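Local coordinates for selenium-binding protein (Sulfolobus tokodaii, PDB 2ECE) that is of unknown function but belongs to the selenium-binding protein family, adopts a beta-propeller fold and may bind selenium, at residues Gly146-Ala149 with Ile150-Ser153; Phe232-Leu235 with Arg236-Lys239; Trp285-Asp289 with Gly290-Ala294; Glu387-Asp391 with Gly392-Tyr396; Ser400-Ser403 with Thr404-Asn407. All blocks are in the same frame, centred on the assembly; numbering follows the deposited sequence.

Interaction 1: residues Gly146-Ala149 with Ile150-Ser153; sequences GPDA and IYIS
Tyr151 and Asp148 make a local tyrosine-carboxylate contact at the tight connection between strands 140-145 and 150-154. Tyr151 sits on the second strand, and Asp148 belongs to the connection before it. The phenol OH of Tyr151 gives a hydrogen bond to Asp148 OD2 at 2.7 Å. It arrives on the syn side of that oxygen, 17° out of the carboxylate plane. The other oxygen, Asp148 OD1, lies at the ring edge, 3.4 Å from Tyr151 CE1. The two side chains cross at about a right angle. Tyr151 CG stands beside its own backbone N (chi1 -64°), which lays the ring back along the connection. The ring therefore also meets the backbone there. Ala149 O lies near the ring plane, 3.5 Å from Tyr151 CD1. Ala149 CB adds a looser apolar touch to Tyr151 CE1 at 4.1 Å. The turn itself is closed by Gly146 N bonding to Ala149 O at 2.9 Å. Trp180 and Trp195 both meet the Tyr151 ring edge-to-face. This is a turn between the first two strands of a four-stranded antiparallel sheet, the kind of sheet that forms a blade of a beta propeller.

Interaction 2: residues Phe232-Leu235 with Arg236-Lys239; sequences FWDL and RKRK
Asp234 and Lys237 are joined by a hydrogen bond that spans the turn. Lys237 N reaches Asp234 OD1 at 3.1 Å in a nearly straight bond (173°). The N-H comes from above the carboxylate plane. Arg236 N makes a second, weak bond to the same oxygen. With chi1 at -180°, Asp234 CG points opposite its own N, and the carboxylate comes to lie by these two amides. The side chains of Asp234 and Lys237 then run side by side, with Lys237 CG 3.6 Å from Asp234 OD2. No ion pair closes here, since Lys237 NZ stays 5.9 Å from Asp234 OD2.

The backbone sets this up. Asp234 N bonds to Lys239 O at 2.8 Å. In return, Asp234 O receives two weak bonds, from Arg238 N and Lys239 N. Trp233 flanks this pairing, with its CE3 3.4 Å from Lys239 C. Farther out, Trp233 NE1 is bonded to Ser204 OG. The guanidinium of Arg238 turns away from the turn and bonds to the carbonyls of Trp180 and Lys179. Arg238 has a positive phi (55°), which lets the chain fold back onto strand 239-245. Two residues, Arg238 and Lys239, thus stand opposite the single Asp234, a G1 beta bulge that closes the hairpin between the last two strands of this four-stranded propeller sheet.

Interaction 3: residues Trp285-Asp289 with Gly290-Ala294; sequences WFYED and GKWNA
Phe286 pairs with Asn293, and Tyr287 with Trp292, across a tight antiparallel hairpin. The backbone bonds come first. Phe286 N meets Asn293 O at 2.8 Å, and Asn293 N meets Phe286 O at 2.6 Å. Nearer the tip, Glu288 and Lys291 form the next hydrogen-bonded pair and bound a type I' turn. Asp289 and Gly290 fill the two central positions, both with positive phi.

One side-chain bond joins in. Asn293 ND2 gives a hydrogen to Phe286 O at 3.1 Å, from above the carbonyl plane. Phe286 O is thus held by two donors of one residue.

CH-pi contacts lie on both faces of the sheet. Asn293 CB sits over the face of Phe286, 3.6 Å from the ring centroid. Phe286 CG takes the position between backbone N and carbonyl carbon (chi1 59°), which brings its ring under the asparagine. On the other face, Tyr287 CB lies over the six-membered ring of Trp292.

The aromatic contacts gather on that second face. Tyr287 turns an edge to the face of the five-membered ring of Trp292, with planes 70° apart. Trp285 meets the other end of Trp292 obliquely, its CE3 3.6 Å from Trp292 CZ3. The exposed Tyr287 ring also spreads over the turn, with its OH 3.1 Å from Gly290 CA.

The hairpin joins strands 280-288 and 291-304. Its Trp292 stacks on Phe232 of strand 229-234 in the preceding sheet, while Phe354 meets Phe286 edge-to-face on the opposite side.

Interaction 4: residues Glu387-Asp391 with Gly392-Tyr396; sequences EISRD and GRRVY
Asp391 and Arg394 form a salt bridge at the tip of a beta hairpin, where a type I turn from Ser389 to Gly392 links the first two strands of a propeller sheet. The tight part is built round the carboxylate. Arg394 grips a single oxygen with both end nitrogens. NH1 lies 2.9 Å from Asp391 OD2, on its syn lone pair. NH2 comes from above the carboxylate plane, and the two flat groups stand 77° apart. The other oxygen, Asp391 OD1, takes Arg393 N at 2.8 Å and the hydroxyl of Ser389 at 2.7 Å, from opposite faces. Asp391 CG lies between backbone N and carbonyl carbon (chi1 63°), which folds the carboxylate back over the turn. Replacing Asp391 with an alanine is likely to leave the Ser389 hydroxyl and the Arg393 amide without their shared acceptor, and the Arg394 guanidinium with one carboxylate fewer. Glu25 also holds Arg394, through NE, and binds the Tyr396 hydroxyl.

Deeper in, Ile388 and Val395 pair on one face of the sheet, with Tyr336 packed on both.

The solvent side is looser. Arg393 is exposed and extended, and its NE stays 4.2 Å from Asp391 OD2, too far to pair with it. Back inside, the Ser389 hydroxyl serves both ways: besides donating to Asp391, its OG accepts Arg394 N at 3.0 Å.

Interaction 5: residues Ser400-Ser403 with Thr404-Asn407; sequences SLYS and TWDN
Asp406 reaches back from the first turn of helix 403-409 to the chain that leads into it, meeting Ser400, Leu401 and Tyr402. Its CB lies 3.6 Å from Tyr402 O. CG comes closer to that carbonyl, at 3.3 Å. OD1 then takes two amides. Leu401 N lies 2.9 Å from Asp406 OD1, on its syn lone pair. Tyr402 N approaches the same oxygen from above the carboxylate plane, at 3.2 Å. The other tip atom, Asp406 OD2, accepts the Ser400 hydroxyl OG at 2.6 Å, again on a syn lone pair. Asp406 CG is beside its backbone N (chi1 -67°), which points the acid at these donors. A leucine in its place would probably leave two buried amides, the Ser400 hydroxyl and Arg443 without their carboxylate. Asp406 N also bonds to Tyr402 O at 2.8 Å, an i to i-4 helix bond, tying main chain and side chain to one segment. Nearby, Tyr402 CD1 touches Trp405 CD1 at 3.7 Å, their rings meeting obliquely.

Helix 403-409 lies between strands 394-398 and 417-423 in the chain. Arg443 of strand 443-449 makes a salt bridge to Asp406 OD2, and Trp405 NE1 bonds to the carbonyl of Ile213 in helix 210-213.

How the interactions relate
Interactions 1 to 4 are turns in four different sheets of one propeller. Interaction 5 lies in the loop and helix that join strand 394-398, which carries part of interaction 4, to the next strand of that sheet; their centres are 25 Å apart. Interactions 2 and 3 touch: Phe232 CD1 lies 3.6 Å from Trp292 CD2, so the aromatic cluster of interaction 3 extends into the preceding sheet. Interactions 1 and 2 come within about 4 Å at their nearest atoms without touching. Trp180 bridges them, meeting both Tyr151 and Trp233. Interaction 5 lies across the chain's centre from interactions 1, 2 and 3. None of the five holds a ligand or metal; all are structural packing.

Interaction 1: residues Gly146-Ala149 with Ile150-Ser153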
# COMPACT_ATOMS: atom_id res chain seq x y z
N GLY A 146 -6.70 12.61 6.62
CA GLY A 146 -5.98 13.73 7.22
C GLY A 146 -6.85 14.44 8.23
O GLY A 146 -8.04 14.13 8.35
N PRO A 147 -6.30 15.39 9.00
CA PRO A 147 -7.07 16.13 10.00
C PRO A 147 -8.13 17.01 9.34
O PRO A 147 -9.26 17.12 9.82
CB PRO A 147 -6.01 17.00 10.69
CG PRO A 147 -4.70 16.31 10.38
CD PRO A 147 -4.90 15.86 8.97
N ASP A 148 -7.72 17.61 8.23
CA ASP A 148 -8.53 18.55 7.47
C ASP A 148 -9.35 17.99 6.32
O ASP A 148 -10.37 18.57 5.96
CB ASP A 148 -7.61 19.65 6.95
CG ASP A 148 -6.48 19.11 6.09
OD1 ASP A 148 -6.14 17.91 6.23
OD2 ASP A 148 -5.93 19.87 5.28
N ALA A 149 -8.92 16.88 5.73
CA ALA A 149 -9.67 16.30 4.61
C ALA A 149 -9.18 14.89 4.29
O ALA A 149 -8.33 14.35 4.99
CB ALA A 149 -9.52 17.19 3.37
N ILE A 150 -9.75 14.30 3.24
CA ILE A 150 -9.35 12.96 2.82
C ILE A 150 -8.50 13.18 1.57
O ILE A 150 -8.91 13.87 0.65
CB ILE A 150 -10.59 12.10 2.47
CG1 ILE A 150 -11.47 11.92 3.71
CG2 ILE A 150 -10.14 10.74 1.94
CD1 ILE A 150 -12.84 11.37 3.38
N TYR A 151 -7.30 12.60 1.56
CA TYR A 151 -6.38 12.76 0.45
C TYR A 151 -6.24 11.48 -0.36
O TYR A 151 -6.11 10.39 0.21
CB TYR A 151 -4.99 13.18 0.96
CG TYR A 151 -4.93 14.52 1.65
CD1 TYR A 151 -5.67 14.77 2.82
CD2 TYR A 151 -4.11 15.54 1.16
CE1 TYR A 151 -5.58 16.01 3.47
CE2 TYR A 151 -4.01 16.77 1.80
CZ TYR A 151 -4.74 17.00 2.95
OH TYR A 151 -4.64 18.21 3.59
N ILE A 152 -6.23 11.61 -1.68
CA ILE A 152 -6.12 10.45 -2.57
C ILE A 152 -5.16 10.75 -3.70
O ILE A 152 -5.30 11.76 -4.38
CB ILE A 152 -7.49 10.08 -3.18
CG1 ILE A 152 -8.53 9.91 -2.07
CG2 ILE A 152 -7.36 8.81 -4.01
CD1 ILE A 152 -9.94 9.66 -2.57
N SER A 153 -4.18 9.88 -3.91
CA SER A 153 -3.23 10.09 -4.99
C SER A 153 -3.78 9.54 -6.30
O SER A 153 -4.65 8.66 -6.30
CB SER A 153 -1.89 9.43 -4.66
OG SER A 153 -2.03 8.02 -4.59

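Interaction 2: residues Phe232-Leu235 with Arg236-Lys239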
# COMPACT_ATOMS: atom_id res chain seq x y z
N PHE A 232 9.55 16.24 -1.53
CA PHE A 232 9.26 16.77 -0.21
C PHE A 232 8.45 18.04 -0.37
O PHE A 232 8.85 18.95 -1.11
CB PHE A 232 10.56 17.05 0.54
CG PHE A 232 11.41 15.83 0.73
CD1 PHE A 232 11.08 14.89 1.70
CD2 PHE A 232 12.47 15.57 -0.13
CE1 PHE A 232 11.80 13.70 1.81
CE2 PHE A 232 13.20 14.39 -0.02
CZ PHE A 232 12.86 13.45 0.95
N TRP A 233 7.31 18.11 0.31
CA TRP A 233 6.44 19.27 0.20
C TRP A 233 6.12 19.93 1.54
O TRP A 233 6.19 19.30 2.59
CB TRP A 233 5.08 18.88 -0.39
CG TRP A 233 5.11 18.08 -1.64
CD1 TRP A 233 5.60 16.81 -1.79
CD2 TRP A 233 4.54 18.44 -2.89
NE1 TRP A 233 5.35 16.36 -3.06
CE2 TRP A 233 4.70 17.35 -3.76
CE3 TRP A 233 3.89 19.59 -3.36
CZ2 TRP A 233 4.24 17.36 -5.09
CZ3 TRP A 233 3.43 19.61 -4.68
CH2 TRP A 233 3.61 18.50 -5.53
N ASP A 234 5.75 21.20 1.46
CA ASP A 234 5.32 21.99 2.61
C ASP A 234 3.82 21.64 2.62
O ASP A 234 3.07 22.08 1.75
CB ASP A 234 5.49 23.48 2.31
CG ASP A 234 5.07 24.36 3.48
OD1 ASP A 234 4.12 24.00 4.20
OD2 ASP A 234 5.68 25.44 3.66
N LEU A 235 3.40 20.82 3.58
CA LEU A 235 2.01 20.38 3.68
C LEU A 235 1.02 21.55 3.72
O LEU A 235 -0.05 21.51 3.10
CB LEU A 235 1.82 19.53 4.93
CG LEU A 235 0.89 18.31 4.90
CD1 LEU A 235 0.25 18.18 6.27
CD2 LEU A 235 -0.18 18.44 3.83
N ARG A 236 1.38 22.58 4.46
CA ARG A 236 0.53 23.74 4.61
C ARG A 236 0.41 24.62 3.37
O ARG A 236 -0.69 24.96 2.96
CB ARG A 236 1.02 24.58 5.77
CG ARG A 236 0.21 25.80 5.97
CD ARG A 236 0.92 26.70 6.90
NE ARG A 236 -0.01 27.67 7.43
CZ ARG A 236 0.32 28.93 7.65
NH1 ARG A 236 1.55 29.35 7.40
NH2 ARG A 236 -0.62 29.77 8.05
N LYS A 237 1.55 25.00 2.80
CA LYS A 237 1.54 25.85 1.62
C LYS A 237 1.27 25.08 0.34
O LYS A 237 1.14 25.67 -0.73
CB LYS A 237 2.87 26.61 1.50
CG LYS A 237 3.12 27.67 2.58
CD LYS A 237 2.08 28.79 2.53
CE LYS A 237 2.59 30.06 3.21
NZ LYS A 237 3.56 30.80 2.35
N ARG A 238 1.19 23.75 0.45
CA ARG A 238 0.90 22.90 -0.71
C ARG A 238 1.89 23.16 -1.84
O ARG A 238 1.51 23.25 -3.01
CB ARG A 238 -0.55 23.17 -1.16
CG ARG A 238 -1.55 22.92 -0.02
CD ARG A 238 -2.87 23.66 -0.22
NE ARG A 238 -3.64 23.20 -1.37
CZ ARG A 238 -4.76 23.79 -1.78
NH1 ARG A 238 -5.23 24.84 -1.12
NH2 ARG A 238 -5.41 23.33 -2.84
N LYS A 239 3.16 23.23 -1.47
CA LYS A 239 4.23 23.53 -2.40
C LYS A 239 5.37 22.51 -2.32
O LYS A 239 5.77 22.08 -1.24
CB LYS A 239 4.73 24.95 -2.10
CG LYS A 239 6.01 25.41 -2.78
CD LYS A 239 6.14 26.93 -2.72
CE LYS A 239 6.04 27.49 -1.29
NZ LYS A 239 4.74 28.17 -0.99

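Interaction 3: residues Trp285-Asp289 with Gly290-Ala294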
# COMPACT_ATOMS: atom_id res chain seq x y z
N TRP A 285 14.89 8.08 3.98
CA TRP A 285 14.90 9.52 3.76
C TRP A 285 14.82 10.13 5.15
O TRP A 285 14.09 9.63 6.00
CB TRP A 285 13.71 9.97 2.89
CG TRP A 285 12.37 9.35 3.21
CD1 TRP A 285 11.87 8.17 2.72
CD2 TRP A 285 11.34 9.91 4.04
NE1 TRP A 285 10.59 7.97 3.19
CE2 TRP A 285 10.25 9.02 4.00
CE3 TRP A 285 11.24 11.08 4.80
CZ2 TRP A 285 9.06 9.26 4.70
CZ3 TRP A 285 10.06 11.32 5.50
CH2 TRP A 285 8.98 10.41 5.44
N PHE A 286 15.59 11.19 5.39
CA PHE A 286 15.62 11.82 6.71
C PHE A 286 16.06 13.28 6.64
O PHE A 286 16.78 13.68 5.72
CB PHE A 286 16.57 11.03 7.62
CG PHE A 286 17.98 10.94 7.09
CD1 PHE A 286 18.96 11.82 7.55
CD2 PHE A 286 18.32 9.99 6.14
CE1 PHE A 286 20.27 11.75 7.05
CE2 PHE A 286 19.63 9.91 5.63
CZ PHE A 286 20.60 10.80 6.09
N TYR A 287 15.62 14.08 7.61
CA TYR A 287 15.99 15.49 7.66
C TYR A 287 17.12 15.68 8.67
O TYR A 287 17.01 15.27 9.82
CB TYR A 287 14.78 16.35 8.05
CG TYR A 287 15.03 17.84 7.96
CD1 TYR A 287 15.42 18.58 9.08
CD2 TYR A 287 14.88 18.51 6.74
CE1 TYR A 287 15.65 19.96 8.99
CE2 TYR A 287 15.10 19.88 6.65
CZ TYR A 287 15.48 20.60 7.77
OH TYR A 287 15.69 21.96 7.68
N GLU A 288 18.19 16.33 8.23
CA GLU A 288 19.35 16.54 9.08
C GLU A 288 20.20 17.69 8.54
O GLU A 288 20.26 17.90 7.33
CB GLU A 288 20.17 15.24 9.09
CG GLU A 288 21.28 15.15 10.11
CD GLU A 288 21.89 13.76 10.11
OE1 GLU A 288 22.98 13.58 9.52
OE2 GLU A 288 21.27 12.85 10.69
N ASP A 289 20.85 18.42 9.44
CA ASP A 289 21.69 19.54 9.03
C ASP A 289 20.92 20.48 8.10
O ASP A 289 21.44 20.94 7.08
CB ASP A 289 22.94 18.99 8.33
CG ASP A 289 23.79 18.11 9.25
OD1 ASP A 289 24.44 17.17 8.75
OD2 ASP A 289 23.81 18.37 10.48
N GLY A 290 19.67 20.76 8.46
CA GLY A 290 18.82 21.65 7.69
C GLY A 290 18.56 21.21 6.25
O GLY A 290 18.25 22.04 5.39
N LYS A 291 18.64 19.91 6.00
CA LYS A 291 18.45 19.40 4.65
C LYS A 291 17.76 18.03 4.64
O LYS A 291 17.87 17.26 5.60
CB LYS A 291 19.82 19.29 3.97
CG LYS A 291 19.81 19.05 2.47
CD LYS A 291 20.99 18.19 2.05
CE LYS A 291 22.33 18.71 2.56
NZ LYS A 291 23.45 17.79 2.20
N TRP A 292 17.03 17.73 3.57
CA TRP A 292 16.40 16.42 3.44
C TRP A 292 17.47 15.53 2.81
O TRP A 292 18.19 15.96 1.91
CB TRP A 292 15.16 16.48 2.54
CG TRP A 292 13.91 16.84 3.28
CD1 TRP A 292 13.22 18.02 3.21
CD2 TRP A 292 13.24 16.05 4.27
NE1 TRP A 292 12.17 18.01 4.09
CE2 TRP A 292 12.15 16.82 4.75
CE3 TRP A 292 13.45 14.77 4.80
CZ2 TRP A 292 11.28 16.34 5.74
CZ3 TRP A 292 12.58 14.30 5.78
CH2 TRP A 292 11.51 15.08 6.24
N ASN A 293 17.59 14.30 3.29
CA ASN A 293 18.60 13.37 2.78
C ASN A 293 17.96 12.03 2.49
O ASN A 293 16.85 11.75 2.93
CB ASN A 293 19.71 13.18 3.81
CG ASN A 293 20.21 14.49 4.38
OD1 ASN A 293 21.15 15.09 3.87
ND2 ASN A 293 19.55 14.96 5.44
N ALA A 294 18.67 11.19 1.75
CA ALA A 294 18.18 9.86 1.40
C ALA A 294 19.38 8.95 1.15
O ALA A 294 20.26 9.27 0.35
CB ALA A 294 17.31 9.93 0.16

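Interaction 4: residues Glu387-Asp391 with Gly392-Tyr396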
# COMPACT_ATOMS: atom_id res chain seq x y z
N GLU A 387 0.21 -6.01 5.84
CA GLU A 387 -0.41 -5.14 6.83
C GLU A 387 -0.12 -5.73 8.20
O GLU A 387 -0.15 -6.94 8.38
CB GLU A 387 -1.91 -4.99 6.61
CG GLU A 387 -2.43 -3.77 7.36
CD GLU A 387 -1.48 -2.59 7.25
OE1 GLU A 387 -1.51 -1.90 6.21
OE2 GLU A 387 -0.67 -2.37 8.19
N ILE A 388 0.18 -4.86 9.16
CA ILE A 388 0.54 -5.30 10.50
C ILE A 388 -0.45 -4.86 11.56
O ILE A 388 -0.92 -3.72 11.55
CB ILE A 388 1.91 -4.74 10.90
CG1 ILE A 388 2.89 -4.83 9.73
CG2 ILE A 388 2.45 -5.49 12.11
CD1 ILE A 388 4.11 -3.90 9.87
N SER A 389 -0.76 -5.76 12.49
CA SER A 389 -1.67 -5.42 13.57
C SER A 389 -0.98 -4.33 14.39
O SER A 389 0.23 -4.18 14.35
CB SER A 389 -1.92 -6.65 14.45
OG SER A 389 -0.69 -7.19 14.92
N ARG A 390 -1.77 -3.56 15.13
CA ARG A 390 -1.21 -2.49 15.94
C ARG A 390 -0.26 -3.01 17.01
O ARG A 390 0.74 -2.35 17.31
CB ARG A 390 -2.34 -1.66 16.58
CG ARG A 390 -2.86 -0.58 15.64
CD ARG A 390 -4.10 0.13 16.16
NE ARG A 390 -5.28 -0.73 16.19
CZ ARG A 390 -5.64 -1.46 17.24
NH1 ARG A 390 -4.92 -1.44 18.35
NH2 ARG A 390 -6.73 -2.22 17.17
N ASP A 391 -0.54 -4.19 17.57
CA ASP A 391 0.35 -4.73 18.59
C ASP A 391 1.62 -5.29 17.96
O ASP A 391 2.54 -5.70 18.67
CB ASP A 391 -0.35 -5.79 19.46
CG ASP A 391 -0.78 -7.03 18.68
OD1 ASP A 391 -0.25 -7.27 17.57
OD2 ASP A 391 -1.65 -7.77 19.19
N GLY A 392 1.65 -5.31 16.63
CA GLY A 392 2.82 -5.79 15.91
C GLY A 392 3.07 -7.29 15.85
O GLY A 392 4.09 -7.71 15.30
N ARG A 393 2.17 -8.09 16.40
CA ARG A 393 2.35 -9.54 16.42
C ARG A 393 1.86 -10.30 15.18
O ARG A 393 2.31 -11.42 14.93
CB ARG A 393 1.67 -10.13 17.66
CG ARG A 393 2.17 -9.52 18.97
CD ARG A 393 1.30 -9.93 20.14
NE ARG A 393 1.66 -9.21 21.36
CZ ARG A 393 2.71 -9.50 22.12
NH1 ARG A 393 3.51 -10.52 21.80
NH2 ARG A 393 2.98 -8.77 23.20
N ARG A 394 0.95 -9.71 14.41
CA ARG A 394 0.41 -10.38 13.23
C ARG A 394 0.61 -9.59 11.94
O ARG A 394 0.40 -8.38 11.89
CB ARG A 394 -1.09 -10.64 13.44
CG ARG A 394 -1.42 -11.40 14.73
CD ARG A 394 -2.90 -11.36 15.06
NE ARG A 394 -3.35 -10.02 15.45
CZ ARG A 394 -3.09 -9.45 16.63
NH1 ARG A 394 -2.39 -10.10 17.55
NH2 ARG A 394 -3.54 -8.23 16.89
N VAL A 395 1.04 -10.29 10.89
CA VAL A 395 1.26 -9.67 9.58
C VAL A 395 0.37 -10.39 8.57
O VAL A 395 0.45 -11.61 8.42
CB VAL A 395 2.73 -9.80 9.12
CG1 VAL A 395 2.92 -9.05 7.79
CG2 VAL A 395 3.67 -9.24 10.17
N TYR A 396 -0.50 -9.64 7.91
CA TYR A 396 -1.39 -10.22 6.92
C TYR A 396 -0.75 -10.01 5.55
O TYR A 396 -0.17 -8.96 5.29
CB TYR A 396 -2.76 -9.55 7.02
CG TYR A 396 -3.43 -9.81 8.36
CD1 TYR A 396 -4.15 -10.98 8.58
CD2 TYR A 396 -3.28 -8.91 9.42
CE1 TYR A 396 -4.73 -11.25 9.83
CE2 TYR A 396 -3.86 -9.17 10.67
CZ TYR A 396 -4.58 -10.34 10.87
OH TYR A 396 -5.17 -10.59 12.09

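Interaction 5: residues Ser400-Ser403 with Thr404-Asn407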
# COMPACT_ATOMS: atom_id res chain seq x y z
N SER A 400 -1.61 -10.04 -5.06
CA SER A 400 -1.76 -9.40 -6.36
C SER A 400 -1.14 -8.00 -6.39
O SER A 400 -1.23 -7.26 -5.42
CB SER A 400 -3.24 -9.33 -6.73
OG SER A 400 -3.41 -8.59 -7.92
N LEU A 401 -0.53 -7.65 -7.52
CA LEU A 401 0.10 -6.35 -7.69
C LEU A 401 -0.75 -5.43 -8.57
O LEU A 401 -1.14 -4.34 -8.16
CB LEU A 401 1.50 -6.50 -8.32
CG LEU A 401 2.27 -5.21 -8.63
CD1 LEU A 401 2.57 -4.47 -7.33
CD2 LEU A 401 3.57 -5.54 -9.36
N TYR A 402 -1.03 -5.90 -9.78
CA TYR A 402 -1.83 -5.15 -10.74
C TYR A 402 -2.27 -6.11 -11.86
O TYR A 402 -1.46 -6.86 -12.40
CB TYR A 402 -1.01 -3.97 -11.30
CG TYR A 402 -1.81 -3.03 -12.18
CD1 TYR A 402 -1.98 -3.30 -13.54
CD2 TYR A 402 -2.45 -1.91 -11.65
CE1 TYR A 402 -2.77 -2.47 -14.35
CE2 TYR A 402 -3.23 -1.08 -12.44
CZ TYR A 402 -3.39 -1.36 -13.79
OH TYR A 402 -4.17 -0.55 -14.59
N SER A 403 -3.56 -6.08 -12.18
CA SER A 403 -4.15 -6.95 -13.20
C SER A 403 -3.22 -7.43 -14.31
O SER A 403 -2.92 -8.61 -14.41
CB SER A 403 -5.37 -6.26 -13.82
OG SER A 403 -5.00 -5.04 -14.45
N THR A 404 -2.76 -6.51 -15.15
CA THR A 404 -1.89 -6.87 -16.26
C THR A 404 -0.46 -7.25 -15.88
O THR A 404 0.17 -8.02 -16.60
CB THR A 404 -1.86 -5.75 -17.31
OG1 THR A 404 -1.59 -4.50 -16.68
CG2 THR A 404 -3.21 -5.68 -18.03
N TRP A 405 0.04 -6.73 -14.77
CA TRP A 405 1.39 -7.09 -14.35
C TRP A 405 1.38 -8.50 -13.77
O TRP A 405 2.33 -9.26 -13.96
CB TRP A 405 1.92 -6.07 -13.32
CG TRP A 405 2.22 -4.72 -13.92
CD1 TRP A 405 1.43 -4.03 -14.81
CD2 TRP A 405 3.38 -3.91 -13.69
NE1 TRP A 405 2.04 -2.85 -15.15
CE2 TRP A 405 3.23 -2.74 -14.48
CE3 TRP A 405 4.52 -4.04 -12.90
CZ2 TRP A 405 4.19 -1.72 -14.50
CZ3 TRP A 405 5.48 -3.02 -12.92
CH2 TRP A 405 5.30 -1.87 -13.72
N ASP A 406 0.30 -8.87 -13.08
CA ASP A 406 0.19 -10.21 -12.51
C ASP A 406 0.33 -11.20 -13.66
O ASP A 406 1.09 -12.17 -13.59
CB ASP A 406 -1.19 -10.45 -11.88
CG ASP A 406 -1.45 -9.61 -10.64
OD1 ASP A 406 -0.50 -9.00 -10.10
OD2 ASP A 406 -2.62 -9.58 -10.20
N ASN A 407 -0.42 -10.93 -14.72
CA ASN A 407 -0.45 -11.78 -15.90
C ASN A 407 0.89 -11.93 -16.62
O ASN A 407 1.09 -12.89 -17.35
CB ASN A 407 -1.52 -11.28 -16.87
CG ASN A 407 -2.92 -11.38 -16.28
OD1 ASN A 407 -3.13 -12.03 -15.24
ND2 ASN A 407 -3.89 -10.74 -16.93